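Local coordinates for putative methyltransferase from antibiotic biosynthesis pathway (Anabaena variabilis ATCC 29413, PDB 3EGE), which probably transfers methyl groups from S-adenosylmethionine, as a putative methyltransferase of an antibiotic biosynthesis pathway, at residues A[131-136]-A[147-152]; A[141-146]-A[237-242]; A[153-156]-A[160-163]; A[194-199]-A[228-233]. All coordinates share one frame; numbering follows the deposited sequence.

Interaction 1: A[131-136]-A[147-152]; sequences FDIRLA and FLWEDA
I133 holds CG1 anti to its backbone N (chi1 -157°) and W149 holds CG the same way (chi1 -172°), which carries the two side chains into each other at about a right angle. CG1 of I133 lies 3.5 Å from CD1 of W149, on the pyrrole part of the indole and oblique to its plane. Beside this pair, CB of I133 packs on CB of A152 at 3.8 Å. CB of A152 also meets CE2 of F131. The ring edge of F131 also faces the carbonyl of A152, with CE2 3.5 Å from A152 O and near the ring plane.

No direct hydrogen bond joins the segments; two waters do this work. One accepts from I133 N and donates to A152 O, 2.7 Å away. The other donates to I133 O and accepts in the indole plane from W149 NE1. Both backbone polar groups of I133 are therefore tied to the helix through water.

D132 shapes the loop. Its OD1 accepts from R134 N, which makes an Asx turn, and forms a salt bridge with R134 NE, 2.9 Å from OD1. D132 OD2 accepts from L158 N. Y142, in the loop between the two segments, packs on both I133 and W149. The arrangement is a water-bridged packing of helix 146-153 on the loop that leaves strand 126-131 of a Rossmann-type methyltransferase sheet.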
loop_
_atom_site.group_PDB
_atom_site.type_symbol
_atom_site.label_atom_id
_atom_site.label_comp_id
_atom_site.label_asym_id
_atom_site.label_seq_id
_atom_site.Cartn_x
_atom_site.Cartn_y
_atom_site.Cartn_z
ATOM N N PHE A 131 2.468 5.277 4.372
ATOM C CA PHE A 131 3.882 5.524 4.459
ATOM C C PHE A 131 4.237 7.002 4.675
ATOM O O PHE A 131 3.430 7.919 4.442
ATOM C CB PHE A 131 4.556 5.066 3.134
ATOM C CG PHE A 131 4.118 5.869 1.932
ATOM C CD1 PHE A 131 2.947 5.542 1.252
ATOM C CD2 PHE A 131 4.830 6.986 1.521
ATOM C CE1 PHE A 131 2.500 6.304 0.167
ATOM C CE2 PHE A 131 4.398 7.757 0.433
ATOM C CZ PHE A 131 3.231 7.417 -0.242
ATOM N N ASP A 132 5.495 7.175 5.075
ATOM C CA ASP A 132 6.172 8.444 5.120
ATOM C C ASP A 132 7.666 8.191 4.771
ATOM O O ASP A 132 8.449 7.713 5.601
ATOM C CB ASP A 132 6.005 9.101 6.467
ATOM C CG ASP A 132 6.577 10.495 6.507
ATOM O OD1 ASP A 132 7.250 10.915 5.521
ATOM O OD2 ASP A 132 6.344 11.160 7.525
ATOM N N ILE A 133 8.046 8.562 3.550
ATOM C CA ILE A 133 9.428 8.401 3.057
ATOM C C ILE A 133 10.475 9.155 3.938
ATOM O O ILE A 133 11.625 8.724 4.042
ATOM C CB ILE A 133 9.542 8.833 1.544
ATOM C CG1 ILE A 133 10.744 8.173 0.855
ATOM C CG2 ILE A 133 9.608 10.367 1.423
ATOM C CD1 ILE A 133 10.678 6.708 0.735
ATOM N N ARG A 134 10.039 10.249 4.580
ATOM C CA ARG A 134 10.836 11.027 5.533
ATOM C C ARG A 134 11.314 10.206 6.743
ATOM O O ARG A 134 12.270 10.626 7.419
ATOM C CB ARG A 134 10.063 12.293 6.024
ATOM C CG ARG A 134 9.883 13.408 4.962
ATOM C CD ARG A 134 8.792 14.458 5.285
ATOM N NE ARG A 134 7.582 13.763 5.013
ATOM C CZ ARG A 134 6.729 13.921 4.001
ATOM N NH1 ARG A 134 6.726 14.947 3.164
ATOM N NH2 ARG A 134 5.756 13.057 3.943
ATOM N N LEU A 135 10.621 9.091 7.035
ATOM C CA LEU A 135 10.957 8.168 8.140
ATOM C C LEU A 135 11.788 6.964 7.697
ATOM O O LEU A 135 12.244 6.191 8.553
ATOM C CB LEU A 135 9.679 7.651 8.791
ATOM C CG LEU A 135 8.720 8.694 9.371
ATOM C CD1 LEU A 135 7.423 8.006 9.801
ATOM C CD2 LEU A 135 9.409 9.418 10.500
ATOM N N ALA A 136 11.986 6.808 6.380
ATOM C CA ALA A 136 12.763 5.716 5.838
ATOM C C ALA A 136 14.284 5.899 6.079
ATOM O O ALA A 136 14.817 7.026 6.237
ATOM C CB ALA A 136 12.470 5.543 4.335
ATOM N N PHE A 147 12.748 9.347 -9.077
ATOM C CA PHE A 147 11.313 9.575 -9.210
ATOM C C PHE A 147 10.462 8.839 -8.180
ATOM O O PHE A 147 9.434 9.374 -7.743
ATOM C CB PHE A 147 10.829 9.294 -10.628
ATOM C CG PHE A 147 11.198 7.937 -11.147
ATOM C CD1 PHE A 147 10.409 6.815 -10.849
ATOM C CD2 PHE A 147 12.354 7.774 -11.933
ATOM C CE1 PHE A 147 10.773 5.545 -11.314
ATOM C CE2 PHE A 147 12.712 6.512 -12.414
ATOM C CZ PHE A 147 11.917 5.403 -12.109
ATOM N N LEU A 148 10.874 7.637 -7.780
ATOM C CA LEU A 148 10.152 6.874 -6.725
ATOM C C LEU A 148 10.163 7.597 -5.391
ATOM O O LEU A 148 9.169 7.638 -4.721
ATOM C CB LEU A 148 10.756 5.484 -6.527
ATOM C CG LEU A 148 10.743 4.497 -7.689
ATOM C CD1 LEU A 148 11.471 3.234 -7.263
ATOM C CD2 LEU A 148 9.324 4.168 -8.192
ATOM N N TRP A 149 11.292 8.209 -5.051
ATOM C CA TRP A 149 11.471 8.957 -3.820
ATOM C C TRP A 149 10.687 10.274 -3.835
ATOM O O TRP A 149 10.005 10.632 -2.860
ATOM C CB TRP A 149 12.969 9.224 -3.641
ATOM C CG TRP A 149 13.338 9.823 -2.327
ATOM C CD1 TRP A 149 13.451 9.173 -1.133
ATOM C CD2 TRP A 149 13.693 11.186 -2.079
ATOM N NE1 TRP A 149 13.828 10.051 -0.156
ATOM C CE2 TRP A 149 13.974 11.295 -0.692
ATOM C CE3 TRP A 149 13.791 12.330 -2.890
ATOM C CZ2 TRP A 149 14.352 12.494 -0.094
ATOM C CZ3 TRP A 149 14.177 13.527 -2.312
ATOM C CH2 TRP A 149 14.450 13.607 -0.914
ATOM N N GLU A 150 10.826 10.980 -4.955
ATOM C CA GLU A 150 10.153 12.241 -5.223
ATOM C C GLU A 150 8.640 12.096 -5.192
ATOM O O GLU A 150 7.953 12.944 -4.617
ATOM C CB GLU A 150 10.582 12.781 -6.591
ATOM C CG GLU A 150 12.031 13.265 -6.649
ATOM C CD GLU A 150 12.608 13.364 -8.068
ATOM O OE1 GLU A 150 11.889 13.239 -9.084
ATOM O OE2 GLU A 150 13.824 13.536 -8.166
ATOM N N ASP A 151 8.126 11.018 -5.776
ATOM C CA ASP A 151 6.680 10.751 -5.756
ATOM C C ASP A 151 6.196 10.467 -4.349
ATOM O O ASP A 151 5.135 10.927 -3.981
ATOM C CB ASP A 151 6.293 9.585 -6.676
ATOM C CG ASP A 151 6.473 9.897 -8.159
ATOM O OD1 ASP A 151 6.630 11.088 -8.543
ATOM O OD2 ASP A 151 6.432 8.917 -8.947
ATOM N N ALA A 152 6.959 9.696 -3.585
ATOM C CA ALA A 152 6.621 9.386 -2.208
ATOM C C ALA A 152 6.650 10.646 -1.327
ATOM O O ALA A 152 5.794 10.831 -0.464
ATOM C CB ALA A 152 7.576 8.302 -1.656
HETATM O O HOH W 1 6.415 10.510 2.120
HETATM O O HOH W 2 14.146 9.274 2.776
#

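Interaction 2: A[141-146]-A[237-242]; sequences LYDYFP and RKYGEI
D143 and Y144 meet K238 and Y239 of helix 234-239 from a loop in which residues 141-143 have helical backbone angles, F145 is extended, and L141 O accepts from both Y144 N and F145 N.

One direct hydrogen bond crosses the contact. Y239 OH donates to D143 OD2 over 2.5 Å. The hydroxyl reaches the anti side of the carboxylate, 16° out of its plane. The carboxylate and ring planes are 38° apart. D143 has CG beside its backbone N (chi1 -59°), a setting that points the carboxylate at the tyrosine. The same OD2 also takes a salt bridge from R138.

Y144 comes to the CE2 edge of the Y239 ring, while D143 OD2 is near CE1 and CZ. Y144 OH lies near the ring plane, 3.5 Å from Y239 CE2, and CE2 of Y144 is 3.8 Å from that same carbon. The hydroxyl of Y144 is hydrogen-bonded to D229 OD2, and K238 NZ makes a salt bridge to the same oxygen. The hydroxyl and the ammonium are 3.9 Å apart, measured from Y144 OH to K238 NZ. Helix 216-231 lies against Y144 through L225 and L226.

Two carboxylates thus organise the contact. D143 is shared by a tyrosine and an arginine, D229 by a tyrosine and a lysine, and these cationic partners probably help keep both aspartates ionised.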
loop_
_atom_site.group_PDB
_atom_site.type_symbol
_atom_site.label_atom_id
_atom_site.label_comp_id
_atom_site.label_asym_id
_atom_site.label_seq_id
_atom_site.Cartn_x
_atom_site.Cartn_y
_atom_site.Cartn_z
ATOM N N LEU A 141 17.985 2.122 -3.839
ATOM C CA LEU A 141 17.002 2.212 -4.930
ATOM C C LEU A 141 16.851 3.597 -5.545
ATOM O O LEU A 141 16.831 3.748 -6.781
ATOM C CB LEU A 141 15.618 1.708 -4.437
ATOM C CG LEU A 141 14.455 1.572 -5.435
ATOM C CD1 LEU A 141 14.869 0.720 -6.642
ATOM C CD2 LEU A 141 13.158 1.027 -4.744
ATOM N N TYR A 142 16.818 4.602 -4.676
ATOM C CA TYR A 142 16.586 5.986 -5.104
ATOM C C TYR A 142 17.778 6.667 -5.747
ATOM O O TYR A 142 17.610 7.719 -6.350
ATOM C CB TYR A 142 15.998 6.822 -3.984
ATOM C CG TYR A 142 14.866 6.100 -3.295
ATOM C CD1 TYR A 142 13.751 5.650 -4.007
ATOM C CD2 TYR A 142 14.919 5.861 -1.916
ATOM C CE1 TYR A 142 12.719 4.957 -3.361
ATOM C CE2 TYR A 142 13.923 5.198 -1.283
ATOM C CZ TYR A 142 12.821 4.749 -1.991
ATOM O OH TYR A 142 11.869 4.079 -1.283
ATOM N N ASP A 143 18.959 6.069 -5.625
ATOM C CA ASP A 143 20.128 6.546 -6.341
ATOM C C ASP A 143 20.074 6.185 -7.844
ATOM O O ASP A 143 20.794 6.771 -8.638
ATOM C CB ASP A 143 21.385 5.949 -5.759
ATOM C CG ASP A 143 21.572 6.280 -4.325
ATOM O OD1 ASP A 143 20.972 7.266 -3.830
ATOM O OD2 ASP A 143 22.325 5.512 -3.708
ATOM N N TYR A 144 19.269 5.184 -8.200
ATOM C CA TYR A 144 19.032 4.790 -9.584
ATOM C C TYR A 144 17.700 5.288 -10.130
ATOM O O TYR A 144 17.617 5.579 -11.334
ATOM C CB TYR A 144 19.097 3.263 -9.739
ATOM C CG TYR A 144 20.443 2.697 -9.399
ATOM C CD1 TYR A 144 21.461 2.595 -10.369
ATOM C CD2 TYR A 144 20.716 2.254 -8.104
ATOM C CE1 TYR A 144 22.721 2.062 -10.034
ATOM C CE2 TYR A 144 21.947 1.718 -7.768
ATOM C CZ TYR A 144 22.946 1.615 -8.731
ATOM O OH TYR A 144 24.151 1.081 -8.363
ATOM N N PHE A 145 16.679 5.337 -9.272
ATOM C CA PHE A 145 15.307 5.730 -9.652
ATOM C C PHE A 145 14.773 6.835 -8.727
ATOM O O PHE A 145 13.891 6.582 -7.890
ATOM C CB PHE A 145 14.404 4.486 -9.644
ATOM C CG PHE A 145 14.905 3.374 -10.547
ATOM C CD1 PHE A 145 15.026 3.579 -11.916
ATOM C CD2 PHE A 145 15.267 2.121 -10.020
ATOM C CE1 PHE A 145 15.491 2.554 -12.757
ATOM C CE2 PHE A 145 15.753 1.102 -10.841
ATOM C CZ PHE A 145 15.852 1.315 -12.219
ATOM N N PRO A 146 15.280 8.081 -8.899
ATOM C CA PRO A 146 14.898 9.198 -7.967
ATOM C C PRO A 146 13.410 9.551 -7.937
ATOM O O PRO A 146 12.897 10.021 -6.905
ATOM C CB PRO A 146 15.748 10.380 -8.462
ATOM C CG PRO A 146 16.056 10.050 -9.890
ATOM C CD PRO A 146 16.218 8.555 -9.932
ATOM N N ARG A 237 29.915 -3.309 -4.032
ATOM C CA ARG A 237 30.860 -2.405 -3.372
ATOM C C ARG A 237 30.140 -1.266 -2.613
ATOM O O ARG A 237 30.409 -1.005 -1.445
ATOM C CB ARG A 237 31.812 -1.805 -4.419
ATOM C CG ARG A 237 33.025 -1.069 -3.850
ATOM C CD ARG A 237 33.803 -0.323 -4.932
ATOM N NE ARG A 237 33.100 0.854 -5.452
ATOM C CZ ARG A 237 32.990 2.030 -4.824
ATOM N NH1 ARG A 237 33.461 2.223 -3.587
ATOM N NH2 ARG A 237 32.328 3.027 -5.420
ATOM N N LYS A 238 29.196 -0.623 -3.283
ATOM C CA LYS A 238 28.443 0.504 -2.709
ATOM C C LYS A 238 27.365 0.124 -1.725
ATOM O O LYS A 238 27.185 0.812 -0.726
ATOM C CB LYS A 238 27.828 1.337 -3.843
ATOM C CG LYS A 238 28.806 2.320 -4.471
ATOM C CD LYS A 238 28.691 2.497 -5.979
ATOM C CE LYS A 238 27.343 2.726 -6.527
ATOM N NZ LYS A 238 27.481 3.058 -7.977
ATOM N N TYR A 239 26.656 -0.969 -2.000
ATOM C CA TYR A 239 25.450 -1.344 -1.231
ATOM C C TYR A 239 25.322 -2.781 -0.696
ATOM O O TYR A 239 24.320 -3.082 -0.016
ATOM C CB TYR A 239 24.229 -1.098 -2.150
ATOM C CG TYR A 239 24.192 0.252 -2.834
ATOM C CD1 TYR A 239 23.983 1.430 -2.093
ATOM C CD2 TYR A 239 24.382 0.366 -4.228
ATOM C CE1 TYR A 239 23.945 2.680 -2.713
ATOM C CE2 TYR A 239 24.359 1.633 -4.867
ATOM C CZ TYR A 239 24.125 2.773 -4.101
ATOM O OH TYR A 239 24.082 3.993 -4.705
ATOM N N GLY A 240 26.315 -3.638 -0.975
ATOM C CA GLY A 240 26.257 -5.078 -0.671
ATOM C C GLY A 240 25.916 -5.556 0.731
ATOM O O GLY A 240 25.402 -6.671 0.893
ATOM N N GLU A 241 26.201 -4.726 1.738
ATOM C CA GLU A 241 25.872 -5.036 3.151
ATOM C C GLU A 241 24.386 -5.203 3.424
ATOM O O GLU A 241 24.007 -5.867 4.390
ATOM C CB GLU A 241 26.441 -3.958 4.098
ATOM C CG GLU A 241 27.981 -3.953 4.200
ATOM C CD GLU A 241 28.542 -5.249 4.808
ATOM O OE1 GLU A 241 28.035 -5.704 5.882
ATOM O OE2 GLU A 241 29.492 -5.804 4.203
ATOM N N ILE A 242 23.550 -4.596 2.581
ATOM C CA ILE A 242 22.088 -4.709 2.681
ATOM C C ILE A 242 21.604 -6.175 2.556
ATOM O O ILE A 242 20.556 -6.524 3.092
ATOM C CB ILE A 242 21.391 -3.773 1.624
ATOM C CG1 ILE A 242 19.956 -3.430 2.050
ATOM C CG2 ILE A 242 21.461 -4.376 0.219
ATOM C CD1 ILE A 242 19.264 -2.407 1.142
#

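Interaction 3: A[153-156]-A[160-163]; sequences LRFL and EQIN
Q161 of helix 158-169 reaches back to F155 and L156. Its NE2 donates to L156 O over 2.9 Å, with an N-H...O angle of 146°. The donor stands above the carbonyl plane, 38° out of it. The amide also lies against the ring of F155, and Q161 CD is 3.4 Å from F155 CE2. Ring and amide planes are 52° apart and the two side chains cross at about a right angle, so this is no flat stack. Nearer the backbone, CG of Q161 touches CB of L156 at 4.0 Å.

L156 also meets E160. The two side chains cross at about a right angle, and CD2 of L156 comes up to E160 OE1. This approach is tight in the model, and its exact length is doubtful.

Further out, T130 and F131 hold the amide. Q161 OE1 is hydrogen-bonded to T130 OG1, and NE2 has a second acceptor in F131 O. The side chain runs extended beyond CG, which takes the amide to the end of strand 126-131. Other residues place F155 and L156. I104 and H105 pack on F155, and L110 lies against both F155 and L156. R134 NH2 holds F155 O.

One buried amide therefore has both ends occupied. Its NE2 serves two backbone carbonyls and its OE1 a threonine hydroxyl, so the rotation of the amide is set, and the strand end, the 153-156 loop and the helix are held together.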
loop_
_atom_site.group_PDB
_atom_site.type_symbol
_atom_site.label_atom_id
_atom_site.label_comp_id
_atom_site.label_asym_id
_atom_site.label_seq_id
_atom_site.Cartn_x
_atom_site.Cartn_y
_atom_site.Cartn_z
ATOM N N LEU A 153 7.621 11.524 -1.578
ATOM C CA LEU A 153 7.782 12.753 -0.802
ATOM C C LEU A 153 6.648 13.774 -0.991
ATOM O O LEU A 153 6.500 14.682 -0.171
ATOM C CB LEU A 153 9.176 13.368 -1.070
ATOM C CG LEU A 153 9.678 14.503 -0.182
ATOM C CD1 LEU A 153 9.848 14.030 1.254
ATOM C CD2 LEU A 153 10.972 15.084 -0.746
ATOM N N ARG A 154 5.851 13.625 -2.051
ATOM C CA ARG A 154 4.665 14.471 -2.279
ATOM C C ARG A 154 3.590 14.293 -1.218
ATOM O O ARG A 154 2.887 15.238 -0.911
ATOM C CB ARG A 154 4.054 14.244 -3.676
ATOM C CG ARG A 154 4.907 14.822 -4.804
ATOM C CD ARG A 154 4.184 14.846 -6.162
ATOM N NE ARG A 154 4.142 13.548 -6.856
ATOM C CZ ARG A 154 3.147 12.638 -6.831
ATOM N NH1 ARG A 154 2.020 12.805 -6.113
ATOM N NH2 ARG A 154 3.279 11.515 -7.543
ATOM N N PHE A 155 3.480 13.105 -0.644
ATOM C CA PHE A 155 2.456 12.828 0.351
ATOM C C PHE A 155 2.812 13.381 1.735
ATOM O O PHE A 155 3.944 13.659 1.991
ATOM C CB PHE A 155 2.150 11.314 0.377
ATOM C CG PHE A 155 0.890 10.949 1.124
ATOM C CD1 PHE A 155 -0.320 11.661 0.918
ATOM C CD2 PHE A 155 0.886 9.861 2.001
ATOM C CE1 PHE A 155 -1.475 11.335 1.633
ATOM C CE2 PHE A 155 -0.269 9.507 2.679
ATOM C CZ PHE A 155 -1.452 10.253 2.496
ATOM N N LEU A 156 1.800 13.582 2.573
ATOM C CA LEU A 156 1.904 14.144 3.901
ATOM C C LEU A 156 2.765 13.381 4.910
ATOM O O LEU A 156 2.828 12.152 4.877
ATOM C CB LEU A 156 0.516 14.179 4.559
ATOM C CG LEU A 156 -0.618 15.010 4.000
ATOM C CD1 LEU A 156 -1.867 14.711 4.820
ATOM C CD2 LEU A 156 -0.255 16.483 4.022
ATOM N N GLU A 160 0.809 14.396 10.320
ATOM C CA GLU A 160 -0.342 15.059 9.682
ATOM C C GLU A 160 -1.448 14.039 9.369
ATOM O O GLU A 160 -2.624 14.299 9.645
ATOM C CB GLU A 160 0.066 15.851 8.426
ATOM C CG GLU A 160 0.961 17.067 8.789
ATOM C CD GLU A 160 1.336 17.994 7.605
ATOM O OE1 GLU A 160 0.576 18.066 6.609
ATOM O OE2 GLU A 160 2.389 18.682 7.700
ATOM N N GLN A 161 -1.049 12.869 8.867
ATOM C CA GLN A 161 -1.983 11.783 8.542
ATOM C C GLN A 161 -2.717 11.317 9.793
ATOM O O GLN A 161 -3.964 11.227 9.784
ATOM C CB GLN A 161 -1.278 10.584 7.898
ATOM C CG GLN A 161 -0.608 10.857 6.558
ATOM C CD GLN A 161 0.106 9.626 6.023
ATOM O OE1 GLN A 161 -0.488 8.549 5.912
ATOM N NE2 GLN A 161 1.377 9.785 5.666
ATOM N N ILE A 162 -1.938 11.048 10.849
ATOM C CA ILE A 162 -2.472 10.628 12.147
ATOM C C ILE A 162 -3.465 11.673 12.672
ATOM O O ILE A 162 -4.572 11.333 13.065
ATOM C CB ILE A 162 -1.354 10.395 13.202
ATOM C CG1 ILE A 162 -0.540 9.139 12.843
ATOM C CG2 ILE A 162 -1.957 10.219 14.638
ATOM C CD1 ILE A 162 0.790 8.999 13.628
ATOM N N ASN A 163 -3.037 12.937 12.670
ATOM C CA ASN A 163 -3.877 14.055 13.108
ATOM C C ASN A 163 -5.211 14.175 12.310
ATOM O O ASN A 163 -6.250 14.340 12.921
ATOM C CB ASN A 163 -3.056 15.357 13.057
ATOM C CG ASN A 163 -3.822 16.574 13.564
ATOM O OD1 ASN A 163 -4.709 16.477 14.429
ATOM N ND2 ASN A 163 -3.466 17.741 13.037
#

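Interaction 4: A[194-199]-A[228-233]; sequences RRPELY and ADLNNG
P196 and L230 make the close part of this contact. CD2 of L230 lies 3.8 Å from CG of the proline ring and 4.0 Å from its CB. L230 has CG beside its own backbone N (chi1 -73°), and from there the isobutyl group reaches across obliquely to the ring. The other branch does less. CD1 of L230 only grazes the backbone of the next residue, 4.2 Å from both N and CA of E197. No hydrogen bond links the segments, and the contact is small and apolar.

The proline opens a 3-10 turn, with L198 N bonded to R195 O, and this turn leads toward helix 202-206. L230 lies in the last turn of helix 216-231. The contact is plain packing of a helix end against a turn, far from the centre of the chain.

W235 of the following helix, 234-239, covers both P196 and L230, and W140 adds to the proline side. This is the more covered side, and P196 is buried there. On the loose side, E197 is exposed and meets L230 mainly through its backbone. After L230 the helix runs out at N231 and N232, both exposed, and N232 OD1 accepts from E234 N as the next helix starts.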
loop_
_atom_site.group_PDB
_atom_site.type_symbol
_atom_site.label_atom_id
_atom_site.label_comp_id
_atom_site.label_asym_id
_atom_site.label_seq_id
_atom_site.Cartn_x
_atom_site.Cartn_y
_atom_site.Cartn_z
ATOM N N ARG A 194 16.167 -6.000 -1.555
ATOM C CA ARG A 194 17.293 -6.929 -1.423
ATOM C C ARG A 194 17.473 -7.763 -2.694
ATOM O O ARG A 194 18.326 -8.646 -2.714
ATOM C CB ARG A 194 17.105 -7.822 -0.188
ATOM C CG ARG A 194 18.406 -8.012 0.613
ATOM C CD ARG A 194 18.191 -9.003 1.750
ATOM N NE ARG A 194 18.211 -10.370 1.231
ATOM C CZ ARG A 194 18.193 -11.482 1.958
ATOM N NH1 ARG A 194 18.108 -11.447 3.283
ATOM N NH2 ARG A 194 18.243 -12.664 1.335
ATOM N N ARG A 195 16.720 -7.435 -3.748
ATOM C CA ARG A 195 16.714 -8.157 -5.023
ATOM C C ARG A 195 16.808 -7.134 -6.169
ATOM O O ARG A 195 15.880 -7.019 -6.980
ATOM C CB ARG A 195 15.424 -8.970 -5.117
ATOM C CG ARG A 195 15.319 -10.102 -4.094
ATOM C CD ARG A 195 13.926 -10.721 -4.060
ATOM N NE ARG A 195 12.945 -9.848 -3.404
ATOM C CZ ARG A 195 11.628 -10.071 -3.330
ATOM N NH1 ARG A 195 11.058 -11.121 -3.901
ATOM N NH2 ARG A 195 10.862 -9.201 -2.681
ATOM N N PRO A 196 17.944 -6.405 -6.259
ATOM C CA PRO A 196 18.077 -5.296 -7.215
ATOM C C PRO A 196 17.787 -5.619 -8.680
ATOM O O PRO A 196 17.274 -4.749 -9.420
ATOM C CB PRO A 196 19.536 -4.850 -7.039
ATOM C CG PRO A 196 20.215 -6.011 -6.455
ATOM C CD PRO A 196 19.203 -6.604 -5.523
ATOM N N GLU A 197 18.133 -6.846 -9.070
ATOM C CA GLU A 197 17.914 -7.362 -10.412
ATOM C C GLU A 197 16.444 -7.396 -10.834
ATOM O O GLU A 197 16.147 -7.276 -12.030
ATOM C CB GLU A 197 18.613 -8.730 -10.606
ATOM C CG GLU A 197 18.014 -9.971 -9.878
ATOM C CD GLU A 197 18.092 -9.963 -8.348
ATOM O OE1 GLU A 197 18.969 -9.263 -7.778
ATOM O OE2 GLU A 197 17.269 -10.686 -7.729
ATOM N N LEU A 198 15.525 -7.513 -9.875
ATOM C CA LEU A 198 14.098 -7.515 -10.197
ATOM C C LEU A 198 13.612 -6.229 -10.906
ATOM O O LEU A 198 12.676 -6.284 -11.743
ATOM C CB LEU A 198 13.226 -7.813 -8.960
ATOM C CG LEU A 198 13.251 -9.223 -8.360
ATOM C CD1 LEU A 198 12.223 -9.306 -7.218
ATOM C CD2 LEU A 198 12.983 -10.320 -9.416
ATOM N N TYR A 199 14.243 -5.098 -10.567
ATOM C CA TYR A 199 13.925 -3.798 -11.182
ATOM C C TYR A 199 14.250 -3.721 -12.668
ATOM O O TYR A 199 13.681 -2.889 -13.359
ATOM C CB TYR A 199 14.581 -2.642 -10.416
ATOM C CG TYR A 199 13.989 -2.513 -9.040
ATOM C CD1 TYR A 199 12.727 -1.948 -8.859
ATOM C CD2 TYR A 199 14.657 -3.022 -7.918
ATOM C CE1 TYR A 199 12.144 -1.869 -7.583
ATOM C CE2 TYR A 199 14.100 -2.928 -6.645
ATOM C CZ TYR A 199 12.850 -2.355 -6.482
ATOM O OH TYR A 199 12.339 -2.256 -5.239
ATOM N N ALA A 228 24.932 -1.835 -15.362
ATOM C CA ALA A 228 26.396 -1.706 -15.325
ATOM C C ALA A 228 26.926 -2.012 -13.916
ATOM O O ALA A 228 27.822 -2.834 -13.763
ATOM C CB ALA A 228 26.840 -0.313 -15.767
ATOM N N ASP A 229 26.348 -1.362 -12.902
ATOM C CA ASP A 229 26.763 -1.558 -11.504
ATOM C C ASP A 229 26.632 -2.996 -11.015
ATOM O O ASP A 229 27.484 -3.459 -10.260
ATOM C CB ASP A 229 26.040 -0.597 -10.535
ATOM C CG ASP A 229 26.563 0.837 -10.594
ATOM O OD1 ASP A 229 27.511 1.145 -11.339
ATOM O OD2 ASP A 229 26.003 1.684 -9.870
ATOM N N LEU A 230 25.560 -3.671 -11.429
ATOM C CA LEU A 230 25.347 -5.094 -11.098
ATOM C C LEU A 230 26.354 -6.017 -11.796
ATOM O O LEU A 230 26.732 -7.029 -11.224
ATOM C CB LEU A 230 23.906 -5.548 -11.397
ATOM C CG LEU A 230 22.825 -5.023 -10.437
ATOM C CD1 LEU A 230 21.420 -5.195 -11.015
ATOM C CD2 LEU A 230 22.949 -5.677 -9.025
ATOM N N ASN A 231 26.798 -5.651 -13.004
ATOM C CA ASN A 231 27.741 -6.460 -13.803
ATOM C C ASN A 231 29.230 -6.243 -13.548
ATOM O O ASN A 231 30.020 -7.095 -13.939
ATOM C CB ASN A 231 27.466 -6.264 -15.309
ATOM C CG ASN A 231 26.128 -6.854 -15.757
ATOM O OD1 ASN A 231 25.552 -7.722 -15.105
ATOM N ND2 ASN A 231 25.647 -6.392 -16.902
ATOM N N ASN A 232 29.615 -5.138 -12.910
ATOM C CA ASN A 232 31.031 -4.838 -12.648
ATOM C C ASN A 232 31.364 -4.760 -11.156
ATOM O O ASN A 232 32.368 -4.115 -10.772
ATOM C CB ASN A 232 31.433 -3.533 -13.386
ATOM C CG ASN A 232 30.769 -2.275 -12.811
ATOM O OD1 ASN A 232 30.093 -2.322 -11.785
ATOM N ND2 ASN A 232 30.978 -1.139 -13.476
ATOM N N GLY A 233 30.511 -5.371 -10.316
ATOM C CA GLY A 233 30.682 -5.344 -8.860
ATOM C C GLY A 233 30.467 -4.013 -8.134
ATOM O O GLY A 233 30.613 -3.987 -6.914
#

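Interactions 1 and 3 lie nearer the centre of the chain, about 13 and 14 Å from it by their own centres; interactions 2 and 4 lie farther out, about 22 and 25 Å. The centres of interactions 1 and 3 are about 11 Å apart. They are joined by F131, at the end of strand 126-131, and by R134 in the loop that follows. Interaction 2 has its centre about 15 Å from that of interaction 1. Y142 joins them, with its OH 3.5 Å from I133 CD1. Interactions 2 and 4 have centres about 9 Å apart, and D229 of 228-233 is the shared partner: its OD2 is 2.8 Å from K238 NZ. Interactions 3 and 4, with centres about 32 Å apart, do not touch.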